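Local coordinates for protein HTH-type transcriptional regulator Rv1985c/MT2039 (Mycobacterium tuberculosis, PDB 3ISP) that probably binds DNA as a homodimeric LysR-type transcriptional regulator, activating expression of the exporter LysE and repressing its own gene, at residues A[31-34]-A[35-38]; A[100-103]-A[104-107]; A[197-200]-A[201-204]. All coordinates share one frame; numbering follows the deposited sequence.

All three contacts lie where a helix begins, and in each a polar side chain at or shortly before the helix start is turned onto its first turn. Interaction 1 (31-38) is a surface contact in the DNA-binding domain, about 40 Å between centres from interaction 2 and on the opposite side of the chain's centre from interaction 3. Interactions 2 (100-107) and 3 (197-204) share the LysR substrate-binding domain, about 17 Å apart between centres. Interaction 2 is partly buried at a strand-to-helix junction and pairs an amide with a hydroxyl; interaction 3 is again at the surface and uses a carboxylate. Threonine takes that place in interaction 1, beside a small valine-alanine cluster.

Interaction 1: A[31-34]-A[35-38]; sequences HVTP and SAVS
Thr33 is the N-cap of helix 34-48, and its hydroxyl is turned toward the first turn of that helix. With chi1 at 65° OG1 lies between the backbone N and the carbonyl carbon, from where it accepts a weak hydrogen bond from Ala36 N at 3.3 Å. The same oxygen lies alongside the CB of Ser35. Thr33 O takes the regular helical bond from Val37 N at 3.1 Å, so both the side chain and the carbonyl of the cap residue are used by the opening turn.

One residue earlier, Val32 supplies the apolar half of the contact. Val32 CB stands 3.8 Å from CB of Ala36, while its CG2 meets CG2 of Val37 at 3.9 Å, the two valines crossing at about a right angle. In Val37, CG1 is anti to the backbone N (chi1 165°), which leaves CG2 as the branch facing Val32.

Pro34 O is gripped twice by Ser38: the backbone N bonds at 2.7 Å, and OG donates from above the carbonyl plane at 3.2 Å.

The contact belongs to the predicted helix-turn-helix motif, where it forms the entry to the second helix, by analogy with the family probably the recognition helix. Pro34, Val37 and Ser38 all pack against helix 23-27: Val37 rests on Phe23 and Ala27, Ser38 also touches Phe23, and Pro34 reaches Asp24.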
loop_
_atom_site.group_PDB
_atom_site.type_symbol
_atom_site.label_atom_id
_atom_site.label_comp_id
_atom_site.label_asym_id
_atom_site.label_seq_id
_atom_site.Cartn_x
_atom_site.Cartn_y
_atom_site.Cartn_z
ATOM N N HIS A 31 -17.643 -22.480 -21.751
ATOM C CA HIS A 31 -18.531 -22.676 -22.888
ATOM C C HIS A 31 -19.752 -21.767 -22.770
ATOM O O HIS A 31 -20.844 -22.229 -22.442
ATOM C CB HIS A 31 -18.967 -24.146 -22.967
ATOM C CG HIS A 31 -19.333 -24.603 -24.346
ATOM N ND1 HIS A 31 -20.632 -24.880 -24.720
ATOM C CD2 HIS A 31 -18.569 -24.841 -25.440
ATOM C CE1 HIS A 31 -20.653 -25.261 -25.985
ATOM N NE2 HIS A 31 -19.414 -25.248 -26.445
ATOM N N VAL A 32 -19.554 -20.475 -23.025
ATOM C CA VAL A 32 -20.640 -19.493 -22.996
ATOM C C VAL A 32 -20.188 -18.162 -23.576
ATOM O O VAL A 32 -18.994 -17.867 -23.620
ATOM C CB VAL A 32 -21.159 -19.233 -21.562
ATOM C CG1 VAL A 32 -22.332 -20.145 -21.224
ATOM C CG2 VAL A 32 -20.030 -19.381 -20.546
ATOM N N THR A 33 -21.151 -17.352 -24.004
ATOM C CA THR A 33 -20.851 -16.038 -24.567
ATOM C C THR A 33 -20.525 -14.997 -23.489
ATOM O O THR A 33 -21.099 -15.016 -22.394
ATOM C CB THR A 33 -22.016 -15.508 -25.446
ATOM O OG1 THR A 33 -23.169 -15.276 -24.629
ATOM C CG2 THR A 33 -22.368 -16.505 -26.540
ATOM N N PRO A 34 -19.590 -14.085 -23.799
ATOM C CA PRO A 34 -19.337 -12.939 -22.931
ATOM C C PRO A 34 -20.626 -12.505 -22.258
ATOM O O PRO A 34 -20.697 -12.466 -21.030
ATOM C CB PRO A 34 -18.865 -11.877 -23.919
ATOM C CG PRO A 34 -18.100 -12.668 -24.934
ATOM C CD PRO A 34 -18.741 -14.049 -25.003
ATOM N N SER A 35 -21.638 -12.205 -23.067
ATOM C CA SER A 35 -22.959 -11.821 -22.573
ATOM C C SER A 35 -23.451 -12.702 -21.404
ATOM O O SER A 35 -23.895 -12.186 -20.367
ATOM C CB SER A 35 -23.969 -11.839 -23.727
ATOM O OG SER A 35 -25.249 -11.404 -23.301
ATOM N N ALA A 36 -23.364 -14.024 -21.575
ATOM C CA ALA A 36 -23.807 -14.974 -20.553
ATOM C C ALA A 36 -23.026 -14.763 -19.272
ATOM O O ALA A 36 -23.603 -14.572 -18.203
ATOM C CB ALA A 36 -23.639 -16.402 -21.041
ATOM N N VAL A 37 -21.706 -14.802 -19.395
ATOM C CA VAL A 37 -20.819 -14.525 -18.274
ATOM C C VAL A 37 -21.180 -13.185 -17.636
ATOM O O VAL A 37 -21.225 -13.059 -16.413
ATOM C CB VAL A 37 -19.335 -14.518 -18.723
ATOM C CG1 VAL A 37 -18.458 -13.877 -17.672
ATOM C CG2 VAL A 37 -18.868 -15.928 -19.020
ATOM N N SER A 38 -21.459 -12.194 -18.477
ATOM C CA SER A 38 -21.816 -10.867 -17.997
ATOM C C SER A 38 -23.130 -10.872 -17.225
ATOM O O SER A 38 -23.210 -10.310 -16.134
ATOM C CB SER A 38 -21.882 -9.873 -19.153
ATOM O OG SER A 38 -20.591 -9.618 -19.677
#

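Interaction 2: A[100-103]-A[104-107]; sequences AVNA and DSMA
Asn102 O is shared by two amides of the helix that follows it, Met106 N at 3.2 Å and Ser105 N at 2.9 Å. The backbone here leaves strand 95-101 and turns at Asn102, the N-cap, straight into helix 103-107. Met106 N approaches in the carbonyl plane, whereas Ser105 N stands above it, and Ala107 N continues the helical pattern by bonding to Ala103 O.

The side chain of Asn102 bends onto the same turn. Chi1 of 66° places CG between the backbone N and the carbonyl carbon, and ND2 makes a weak hydrogen bond to Ser105 OG (2.6 Å). Ser105 holds OG beside its own backbone N (chi1 -64°), on the flank that faces the amide. Val101 adds an apolar contact: its CG1 touches CB of Ser105 at 3.9 Å and CB of Met106 at 4.0 Å. Val101 and Met106 both also pack on Val124 of strand 120-126, the next strand of this beta-alpha-beta unit.

Asp104 turns its carboxylate elsewhere, bonding through OD2 to Tyr165 OH. Ser105 is buried, with Val145 and Leu266 close to it and to Asn102, so the amide-hydroxyl pair probably gives its OG a polar partner within a largely apolar setting and may help to tie the cap residue to the first helical turn. The firm link between the two is Asn102 O, which accepts from both Ser105 N and Met106 N.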
loop_
_atom_site.group_PDB
_atom_site.type_symbol
_atom_site.label_atom_id
_atom_site.label_comp_id
_atom_site.label_asym_id
_atom_site.label_seq_id
_atom_site.Cartn_x
_atom_site.Cartn_y
_atom_site.Cartn_z
ATOM N N ALA A 100 -1.412 -23.040 2.293
ATOM C CA ALA A 100 -0.379 -22.094 2.668
ATOM C C ALA A 100 0.492 -22.659 3.808
ATOM O O ALA A 100 -0.005 -23.381 4.674
ATOM C CB ALA A 100 -1.020 -20.776 3.068
ATOM N N VAL A 101 1.787 -22.339 3.798
ATOM C CA VAL A 101 2.706 -22.758 4.863
ATOM C C VAL A 101 3.807 -21.724 5.124
ATOM O O VAL A 101 4.545 -21.377 4.212
ATOM C CB VAL A 101 3.402 -24.084 4.510
ATOM C CG1 VAL A 101 4.327 -24.509 5.623
ATOM C CG2 VAL A 101 2.381 -25.170 4.244
ATOM N N ASN A 102 3.923 -21.242 6.363
ATOM C CA ASN A 102 5.003 -20.327 6.732
ATOM C C ASN A 102 6.378 -20.960 6.541
ATOM O O ASN A 102 6.567 -22.148 6.818
ATOM C CB ASN A 102 4.850 -19.810 8.163
ATOM C CG ASN A 102 4.996 -20.909 9.208
ATOM O OD1 ASN A 102 5.642 -20.727 10.236
ATOM N ND2 ASN A 102 4.388 -22.051 8.949
ATOM N N ALA A 103 7.332 -20.150 6.074
ATOM C CA ALA A 103 8.667 -20.613 5.680
ATOM C C ALA A 103 9.327 -21.518 6.709
ATOM O O ALA A 103 9.860 -22.564 6.374
ATOM C CB ALA A 103 9.568 -19.418 5.382
ATOM N N ASP A 104 9.299 -21.086 7.963
ATOM C CA ASP A 104 9.894 -21.830 9.067
ATOM C C ASP A 104 9.281 -23.219 9.292
ATOM O O ASP A 104 9.974 -24.140 9.728
ATOM C CB ASP A 104 9.842 -20.999 10.350
ATOM C CG ASP A 104 10.865 -19.880 10.353
ATOM O OD1 ASP A 104 11.845 -19.975 9.572
ATOM O OD2 ASP A 104 10.687 -18.913 11.135
ATOM N N SER A 105 8.000 -23.386 8.987
ATOM C CA SER A 105 7.400 -24.712 9.114
ATOM C C SER A 105 7.797 -25.636 7.981
ATOM O O SER A 105 7.975 -26.835 8.192
ATOM C CB SER A 105 5.879 -24.641 9.225
ATOM O OG SER A 105 5.480 -23.961 10.406
ATOM N N MET A 106 7.927 -25.088 6.777
ATOM C CA MET A 106 8.251 -25.920 5.625
ATOM C C MET A 106 9.665 -26.481 5.746
ATOM O O MET A 106 9.938 -27.593 5.313
ATOM C CB MET A 106 8.074 -25.155 4.304
ATOM C CG MET A 106 8.559 -25.917 3.064
ATOM S SD MET A 106 7.687 -27.467 2.720
ATOM C CE MET A 106 6.098 -26.830 2.348
ATOM N N ALA A 107 10.561 -25.717 6.347
ATOM C CA ALA A 107 11.942 -26.154 6.450
ATOM C C ALA A 107 12.139 -27.158 7.579
ATOM O O ALA A 107 13.127 -27.893 7.606
ATOM C CB ALA A 107 12.867 -24.969 6.630
#

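Interaction 3: A[197-200]-A[201-204]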
loop_
_atom_site.group_PDB
_atom_site.type_symbol
_atom_site.label_atom_id
_atom_site.label_comp_id
_atom_site.label_asym_id
_atom_site.label_seq_id
_atom_site.Cartn_x
_atom_site.Cartn_y
_atom_site.Cartn_z
ATOM N N ARG A 197 11.273 -6.417 6.750
ATOM C CA ARG A 197 10.818 -5.414 7.719
ATOM C C ARG A 197 9.707 -5.935 8.630
ATOM O O ARG A 197 9.667 -5.611 9.818
ATOM C CB ARG A 197 10.372 -4.122 7.022
ATOM C CG ARG A 197 11.161 -3.777 5.767
ATOM C CD ARG A 197 12.635 -4.041 5.939
ATOM N NE ARG A 197 13.339 -3.872 4.675
ATOM C CZ ARG A 197 13.896 -2.731 4.282
ATOM N NH1 ARG A 197 13.828 -1.659 5.064
ATOM N NH2 ARG A 197 14.522 -2.662 3.112
ATOM N N ASP A 198 8.818 -6.752 8.075
ATOM C CA ASP A 198 7.693 -7.287 8.842
ATOM C C ASP A 198 8.120 -8.384 9.834
ATOM O O ASP A 198 7.353 -8.769 10.728
ATOM C CB ASP A 198 6.583 -7.792 7.903
ATOM C CG ASP A 198 6.204 -6.767 6.832
ATOM O OD1 ASP A 198 6.475 -5.552 7.031
ATOM O OD2 ASP A 198 5.643 -7.182 5.787
ATOM N N ASP A 199 9.342 -8.887 9.677
ATOM C CA ASP A 199 9.878 -9.866 10.615
ATOM C C ASP A 199 10.081 -9.233 11.978
ATOM O O ASP A 199 10.889 -8.319 12.134
ATOM C CB ASP A 199 11.197 -10.441 10.121
ATOM C CG ASP A 199 11.675 -11.584 10.979
ATOM O OD1 ASP A 199 10.886 -12.018 11.854
ATOM O OD2 ASP A 199 12.831 -12.044 10.780
ATOM N N GLY A 200 9.340 -9.714 12.967
ATOM C CA GLY A 200 9.400 -9.130 14.289
ATOM C C GLY A 200 10.115 -10.043 15.259
ATOM O O GLY A 200 10.325 -9.686 16.421
ATOM N N LEU A 201 10.484 -11.226 14.778
ATOM C CA LEU A 201 11.114 -12.238 15.617
ATOM C C LEU A 201 12.267 -11.707 16.470
ATOM O O LEU A 201 12.274 -11.887 17.678
ATOM C CB LEU A 201 11.559 -13.429 14.770
ATOM C CG LEU A 201 10.666 -14.663 14.896
ATOM C CD1 LEU A 201 9.344 -14.284 15.534
ATOM C CD2 LEU A 201 10.443 -15.315 13.547
ATOM N N GLN A 202 13.232 -11.045 15.847
ATOM C CA GLN A 202 14.387 -10.524 16.565
ATOM C C GLN A 202 13.957 -9.427 17.549
ATOM O O GLN A 202 14.557 -9.238 18.612
ATOM C CB GLN A 202 15.421 -9.970 15.567
ATOM C CG GLN A 202 16.331 -11.013 14.908
ATOM C CD GLN A 202 15.644 -11.868 13.837
ATOM O OE1 GLN A 202 14.604 -11.501 13.280
ATOM N NE2 GLN A 202 16.237 -13.014 13.543
ATOM N N ASP A 203 12.912 -8.697 17.182
ATOM C CA ASP A 203 12.460 -7.573 17.984
ATOM C C ASP A 203 11.805 -8.041 19.282
ATOM O O ASP A 203 11.856 -7.344 20.294
ATOM C CB ASP A 203 11.481 -6.710 17.185
ATOM C CG ASP A 203 12.177 -5.766 16.229
ATOM O OD1 ASP A 203 13.427 -5.806 16.161
ATOM O OD2 ASP A 203 11.471 -4.974 15.553
ATOM N N MET A 204 11.183 -9.216 19.253
ATOM C CA MET A 204 10.495 -9.722 20.432
ATOM C C MET A 204 11.511 -10.138 21.478
ATOM O O MET A 204 11.329 -9.878 22.674
ATOM C CB MET A 204 9.563 -10.873 20.080
ATOM C CG MET A 204 8.361 -10.442 19.276
ATOM S SD MET A 204 7.369 -11.870 18.845
ATOM C CE MET A 204 6.776 -11.377 17.218
#
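The carboxylate of Asp199 stands nearly perpendicular to the amide of Gln202, their planes 88° apart, while a backbone N-H comes in over its face. That donor is Leu201 N, which reaches OD1 at 3.1 Å with an N-H...O angle of 155° from well above the carboxylate plane. OD1 also lies 3.3 Å from CB of Leu201, and CD2 of the same leucine is close by, the two side chains crossing at about a right angle. The other oxygen, OD2, is directed toward the side-chain end of Gln202 and accepts from Trp195 N. Asp199 reaches this place with CG anti to its own N (chi1 -172°), which carries the carboxylate forward to form an Asx turn with a capping bond at the start of helix 201-210.

Gly200 O receives Met204 N at 3.0 Å and a weak bond from Asp203 N. Asp203 OD1 forms a salt bridge with Arg216.

A carboxylate capping the first amide of a helix would interact favourably with the helix dipole, and that probably helps to stabilise its negative charge. Asp199 takes one bond from Leu201 N through OD1 and one from Trp195 N through OD2, linking the preceding loop to the helix start.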